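Local coordinates for centrosomal protein 43 (Homo sapiens, PDB 2D68) that is required for anchoring microtubules to centrosomes and for ciliation, its N-terminal domain, the part described here, forming a homodimer, at residues 22-27 and 73-78; 17-22 and 49-54. All blocks are in the same frame, centred on the assembly; numbering follows the deposited sequence.

Contact 1 of 2, residues 22-27 and 73-78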
loop_
_atom_site.group_PDB
_atom_site.type_symbol
_atom_site.label_atom_id
_atom_site.label_comp_id
_atom_site.label_asym_id
_atom_site.label_seq_id
_atom_site.Cartn_x
_atom_site.Cartn_y
_atom_site.Cartn_z
ATOM N N ALA B 22 -4.906 -0.715 -4.532
ATOM C CA ALA B 22 -5.705 -0.520 -3.315
ATOM C C ALA B 22 -5.855 -1.810 -2.507
ATOM O O ALA B 22 -5.748 -1.793 -1.282
ATOM C CB ALA B 22 -7.070 0.080 -3.636
ATOM N N SER B 23 -6.057 -2.924 -3.203
ATOM C CA SER B 23 -6.116 -4.232 -2.540
ATOM C C SER B 23 -4.810 -4.553 -1.797
ATOM O O SER B 23 -4.840 -5.079 -0.680
ATOM C CB SER B 23 -6.426 -5.329 -3.569
ATOM O OG SER B 23 -7.683 -5.122 -4.186
ATOM N N LEU B 24 -3.669 -4.207 -2.396
ATOM C CA LEU B 24 -2.375 -4.418 -1.721
ATOM C C LEU B 24 -2.239 -3.563 -0.466
ATOM O O LEU B 24 -1.670 -4.010 0.550
ATOM C CB LEU B 24 -1.207 -4.145 -2.673
ATOM C CG LEU B 24 -0.967 -5.214 -3.736
ATOM C CD1 LEU B 24 -0.108 -4.632 -4.858
ATOM C CD2 LEU B 24 -0.333 -6.487 -3.152
ATOM N N VAL B 25 -2.733 -2.330 -0.523
ATOM C CA VAL B 25 -2.750 -1.468 0.664
ATOM C C VAL B 25 -3.632 -2.072 1.773
ATOM O O VAL B 25 -3.182 -2.196 2.922
ATOM C CB VAL B 25 -3.185 -0.040 0.293
ATOM C CG1 VAL B 25 -3.349 0.845 1.565
ATOM C CG2 VAL B 25 -2.146 0.598 -0.630
ATOM N N ALA B 26 -4.849 -2.493 1.430
ATOM C CA ALA B 26 -5.722 -3.146 2.418
ATOM C C ALA B 26 -5.066 -4.402 3.008
ATOM O O ALA B 26 -5.168 -4.642 4.219
ATOM C CB ALA B 26 -7.082 -3.459 1.810
ATOM N N GLU B 27 -4.357 -5.172 2.172
ATOM C CA GLU B 27 -3.712 -6.393 2.656
ATOM C C GLU B 27 -2.597 -6.062 3.636
ATOM O O GLU B 27 -2.402 -6.777 4.601
ATOM C CB GLU B 27 -3.198 -7.267 1.504
ATOM C CG GLU B 27 -2.870 -8.726 1.948
ATOM C CD GLU B 27 -1.442 -8.926 2.467
ATOM O OE1 GLU B 27 -0.526 -8.202 2.036
ATOM O OE2 GLU B 27 -1.239 -9.831 3.298
ATOM N N PRO B 73 3.851 -8.841 4.523
ATOM C CA PRO B 73 2.722 -8.450 3.681
ATOM C C PRO B 73 3.132 -8.644 2.222
ATOM O O PRO B 73 4.330 -8.698 1.910
ATOM C CB PRO B 73 2.529 -6.956 4.004
ATOM C CG PRO B 73 3.943 -6.512 4.378
ATOM C CD PRO B 73 4.496 -7.690 5.165
ATOM N N LEU B 74 2.162 -8.775 1.331
ATOM C CA LEU B 74 2.502 -9.022 -0.056
ATOM C C LEU B 74 3.319 -7.866 -0.660
ATOM O O LEU B 74 4.195 -8.088 -1.498
ATOM C CB LEU B 74 1.233 -9.321 -0.858
ATOM C CG LEU B 74 1.441 -10.196 -2.075
ATOM C CD1 LEU B 74 1.958 -11.577 -1.671
ATOM C CD2 LEU B 74 0.101 -10.315 -2.812
ATOM N N LEU B 75 3.040 -6.629 -0.241
ATOM C CA LEU B 75 3.810 -5.473 -0.731
ATOM C C LEU B 75 5.291 -5.591 -0.417
ATOM O O LEU B 75 6.130 -5.033 -1.118
ATOM C CB LEU B 75 3.263 -4.165 -0.154
ATOM C CG LEU B 75 2.084 -3.556 -0.896
ATOM C CD1 LEU B 75 1.497 -2.372 -0.130
ATOM C CD2 LEU B 75 2.491 -3.129 -2.324
ATOM N N LEU B 76 5.636 -6.319 0.649
ATOM C CA LEU B 76 7.063 -6.544 0.905
ATOM C C LEU B 76 7.720 -7.284 -0.272
ATOM O O LEU B 76 8.837 -6.937 -0.700
ATOM C CB LEU B 76 7.268 -7.308 2.213
ATOM C CG LEU B 76 8.757 -7.551 2.498
ATOM C CD1 LEU B 76 9.531 -6.277 2.633
ATOM C CD2 LEU B 76 8.910 -8.415 3.745
ATOM N N GLU B 77 7.038 -8.300 -0.795
ATOM C CA GLU B 77 7.583 -9.081 -1.899
ATOM C C GLU B 77 7.623 -8.262 -3.183
ATOM O O GLU B 77 8.594 -8.317 -3.962
ATOM C CB GLU B 77 6.759 -10.354 -2.101
ATOM C CG GLU B 77 7.392 -11.312 -3.100
ATOM C CD GLU B 77 8.680 -11.991 -2.619
ATOM O OE1 GLU B 77 9.288 -11.601 -1.602
ATOM O OE2 GLU B 77 9.091 -12.947 -3.296
ATOM N N VAL B 78 6.578 -7.477 -3.384
ATOM C CA VAL B 78 6.542 -6.562 -4.529
ATOM C C VAL B 78 7.751 -5.630 -4.473
ATOM O O VAL B 78 8.494 -5.485 -5.452
ATOM C CB VAL B 78 5.213 -5.776 -4.582
ATOM C CG1 VAL B 78 5.286 -4.737 -5.687
ATOM C CG2 VAL B 78 4.045 -6.736 -4.835
HETATM O O HOH W 1 0.519 -5.823 1.147
#
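Pro73 lays its CA and CB against Glu27 OE1, the CB 3.8 Å from that oxygen. As a proline it has no N-H to offer, and the first amide of the segment to reach the carboxylate belongs to Leu74. Leu74 N gives its hydrogen to Glu27 OE1 over 2.8 Å in a nearly straight bond (168°), arriving on the syn side, somewhat out of the carboxylate plane. Glu27 reaches this place with CG anti to the backbone N (chi1 -164°) and a bend at chi2. The Leu74 side chain turns to apolar company, its CD2 3.9 Å from Leu24 CD2. Next along, Leu75 sets CG 3.8 Å from Leu24 CB and brings CD1 up to Leu24 O. Its amide is bridged by a water among buried residues, which accepts from Leu75 N and donates to both Leu24 O and Glu27 OE1, satisfying polar atoms within a leucine-rich interface. Glu27 OE2 has a salt bridge to Arg54, so both carboxylate oxygens are engaged. Ile79 of the second subunit packs on Leu24. With axes 123° apart, the short helical segments 22-27 and 74-78 thus pack through leucines beside one glutamate, in the all-helical, LisH-containing FOP dimerisation domain.

Contact 2 of 2, residues 17-22 and 49-54; sequences DGRLVA and QGLEGR
Arg19 and Glu52 form a side-on salt bridge that ties helix 16-31 to the loop leading into helix 54-61. Arg19 NE donates to Glu52 OE1 at 2.7 Å, bent to 136° and with the oxygen tilted 27° out of the guanidinium plane. Arg19 NH2 meets the syn lone pair of Glu52 OE2 at 3.1 Å, this time in the guanidinium plane; NE adds a weak, longer bond to the same oxygen. Arginine suits the place because its chain, extended from CG to NE, spans the distance to the loop, and two of its nitrogens can serve two oxygens at once. Glu52 folds back to meet it through a bend at chi2.

A water carries the polar network further, accepting from Arg19 NH2 and donating to Gly50 O over 2.9 Å. The positive phi of Gly50 (87°) would press a CB against the preceding carbonyl oxygen.

The apolar contacts come from Leu51, whose branched end serves two neighbours. CD2 lies over one face of the guanidinium, toward its rim and 3.7 Å from Arg19 CZ, while CD1 sits 3.8 Å from Ala22 CB, a methyl small enough for the loop to approach the helix. An alanine in place of Arg19 would probably leave the Glu52 carboxylate without its charged mate and uncover the CD2 side of Leu51. With its guanidinium paired to the carboxylate and a leucine over one face, this surface contact combines charge and apolar cover to fasten a loop lacking regular structure.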
loop_
_atom_site.group_PDB
_atom_site.type_symbol
_atom_site.label_atom_id
_atom_site.label_comp_id
_atom_site.label_asym_id
_atom_site.label_seq_id
_atom_site.Cartn_x
_atom_site.Cartn_y
_atom_site.Cartn_z
ATOM N N ASP B 17 -5.288 -1.987 -12.585
ATOM C CA ASP B 17 -4.078 -1.694 -11.811
ATOM C C ASP B 17 -4.421 -0.987 -10.504
ATOM O O ASP B 17 -3.832 -1.274 -9.454
ATOM C CB ASP B 17 -3.082 -0.857 -12.617
ATOM C CG ASP B 17 -2.394 -1.652 -13.708
ATOM O OD1 ASP B 17 -2.558 -2.886 -13.746
ATOM O OD2 ASP B 17 -1.685 -1.036 -14.536
ATOM N N GLY B 18 -5.382 -0.074 -10.565
ATOM C CA GLY B 18 -5.769 0.697 -9.381
ATOM C C GLY B 18 -6.399 -0.170 -8.309
ATOM O O GLY B 18 -6.109 -0.032 -7.099
ATOM N N ARG B 19 -7.276 -1.068 -8.738
ATOM C CA ARG B 19 -7.886 -1.969 -7.793
ATOM C C ARG B 19 -6.819 -2.876 -7.159
ATOM O O ARG B 19 -6.885 -3.175 -5.957
ATOM C CB ARG B 19 -9.011 -2.773 -8.454
ATOM C CG ARG B 19 -9.964 -3.330 -7.439
ATOM C CD ARG B 19 -11.183 -3.973 -8.068
ATOM N NE ARG B 19 -11.849 -4.748 -7.035
ATOM C CZ ARG B 19 -12.781 -4.268 -6.223
ATOM N NH1 ARG B 19 -13.189 -3.003 -6.339
ATOM N NH2 ARG B 19 -13.315 -5.062 -5.305
ATOM N N LEU B 20 -5.830 -3.297 -7.950
ATOM C CA LEU B 20 -4.725 -4.097 -7.411
ATOM C C LEU B 20 -3.905 -3.302 -6.380
ATOM O O LEU B 20 -3.607 -3.805 -5.297
ATOM C CB LEU B 20 -3.837 -4.601 -8.553
ATOM C CG LEU B 20 -2.634 -5.437 -8.186
ATOM C CD1 LEU B 20 -3.008 -6.606 -7.264
ATOM C CD2 LEU B 20 -1.982 -5.937 -9.477
ATOM N N VAL B 21 -3.553 -2.063 -6.715
ATOM C CA VAL B 21 -2.854 -1.185 -5.752
ATOM C C VAL B 21 -3.629 -1.076 -4.432
ATOM O O VAL B 21 -3.077 -1.318 -3.330
ATOM C CB VAL B 21 -2.640 0.227 -6.344
ATOM C CG1 VAL B 21 -2.136 1.183 -5.276
ATOM C CG2 VAL B 21 -1.626 0.161 -7.483
ATOM N N ALA B 22 -4.906 -0.715 -4.532
ATOM C CA ALA B 22 -5.705 -0.520 -3.315
ATOM C C ALA B 22 -5.855 -1.810 -2.507
ATOM O O ALA B 22 -5.748 -1.793 -1.282
ATOM C CB ALA B 22 -7.070 0.080 -3.636
ATOM N N GLN B 49 -17.346 -3.793 1.338
ATOM C CA GLN B 49 -17.411 -5.217 0.959
ATOM C C GLN B 49 -16.026 -5.873 0.891
ATOM O O GLN B 49 -15.911 -7.090 0.751
ATOM C CB GLN B 49 -18.153 -5.363 -0.374
ATOM C CG GLN B 49 -19.622 -4.901 -0.291
ATOM C CD GLN B 49 -20.422 -5.715 0.728
ATOM O OE1 GLN B 49 -20.486 -5.368 1.912
ATOM N NE2 GLN B 49 -21.015 -6.799 0.274
ATOM N N GLY B 50 -14.980 -5.065 1.006
ATOM C CA GLY B 50 -13.616 -5.590 0.987
ATOM C C GLY B 50 -13.073 -5.717 -0.414
ATOM O O GLY B 50 -13.787 -6.035 -1.372
ATOM N N LEU B 51 -11.783 -5.434 -0.536
ATOM C CA LEU B 51 -11.089 -5.600 -1.808
ATOM C C LEU B 51 -10.627 -7.055 -1.969
ATOM O O LEU B 51 -10.965 -7.916 -1.143
ATOM C CB LEU B 51 -9.935 -4.605 -1.887
ATOM C CG LEU B 51 -10.410 -3.139 -1.932
ATOM C CD1 LEU B 51 -9.298 -2.157 -1.530
ATOM C CD2 LEU B 51 -10.978 -2.808 -3.310
ATOM N N GLU B 52 -9.877 -7.339 -3.035
ATOM C CA GLU B 52 -9.437 -8.725 -3.279
ATOM C C GLU B 52 -8.475 -9.240 -2.224
ATOM O O GLU B 52 -7.660 -8.492 -1.694
ATOM C CB GLU B 52 -8.847 -8.879 -4.682
ATOM C CG GLU B 52 -9.916 -8.985 -5.783
ATOM C CD GLU B 52 -10.729 -7.717 -5.914
ATOM O OE1 GLU B 52 -10.130 -6.661 -6.199
ATOM O OE2 GLU B 52 -11.964 -7.769 -5.711
ATOM N N GLY B 53 -8.581 -10.527 -1.914
ATOM C CA GLY B 53 -7.759 -11.122 -0.855
ATOM C C GLY B 53 -6.309 -11.340 -1.237
ATOM O O GLY B 53 -5.964 -11.405 -2.418
ATOM N N ARG B 54 -5.471 -11.502 -0.222
ATOM C CA ARG B 54 -4.047 -11.756 -0.420
ATOM C C ARG B 54 -3.712 -12.796 -1.507
ATOM O O ARG B 54 -2.869 -12.535 -2.364
ATOM C CB ARG B 54 -3.414 -12.200 0.893
ATOM C CG ARG B 54 -1.923 -12.481 0.775
ATOM C CD ARG B 54 -1.359 -12.966 2.068
ATOM N NE ARG B 54 0.026 -13.381 1.867
ATOM C CZ ARG B 54 1.086 -12.783 2.403
ATOM N NH1 ARG B 54 0.942 -11.714 3.181
ATOM N NH2 ARG B 54 2.299 -13.272 2.140
HETATM O O HOH W 2 -15.386 -4.771 -3.370
#

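Overall arrangement
Contact 1 is buried in the helical core, whereas contact 2 lies nearer the surface, their centres about 9 Å apart. Both draw on helix 16-31 and share Ala22, but one brings in helix 74-80 and the other the loop before helix 54-61. Leucines dominate the first, where a carboxylate takes one backbone amide directly and another through a bridging water; in the second a carboxylate faces a guanidinium instead. The Arg54 partner of Glu27 belongs to contact 2, and Ser23 packs on Leu51. Each also touches the second subunit, Val25 meeting Leu75 of that subunit and Ala22 meeting Phe28 of that subunit, so helix 16-31 serves both the fold and the homodimer.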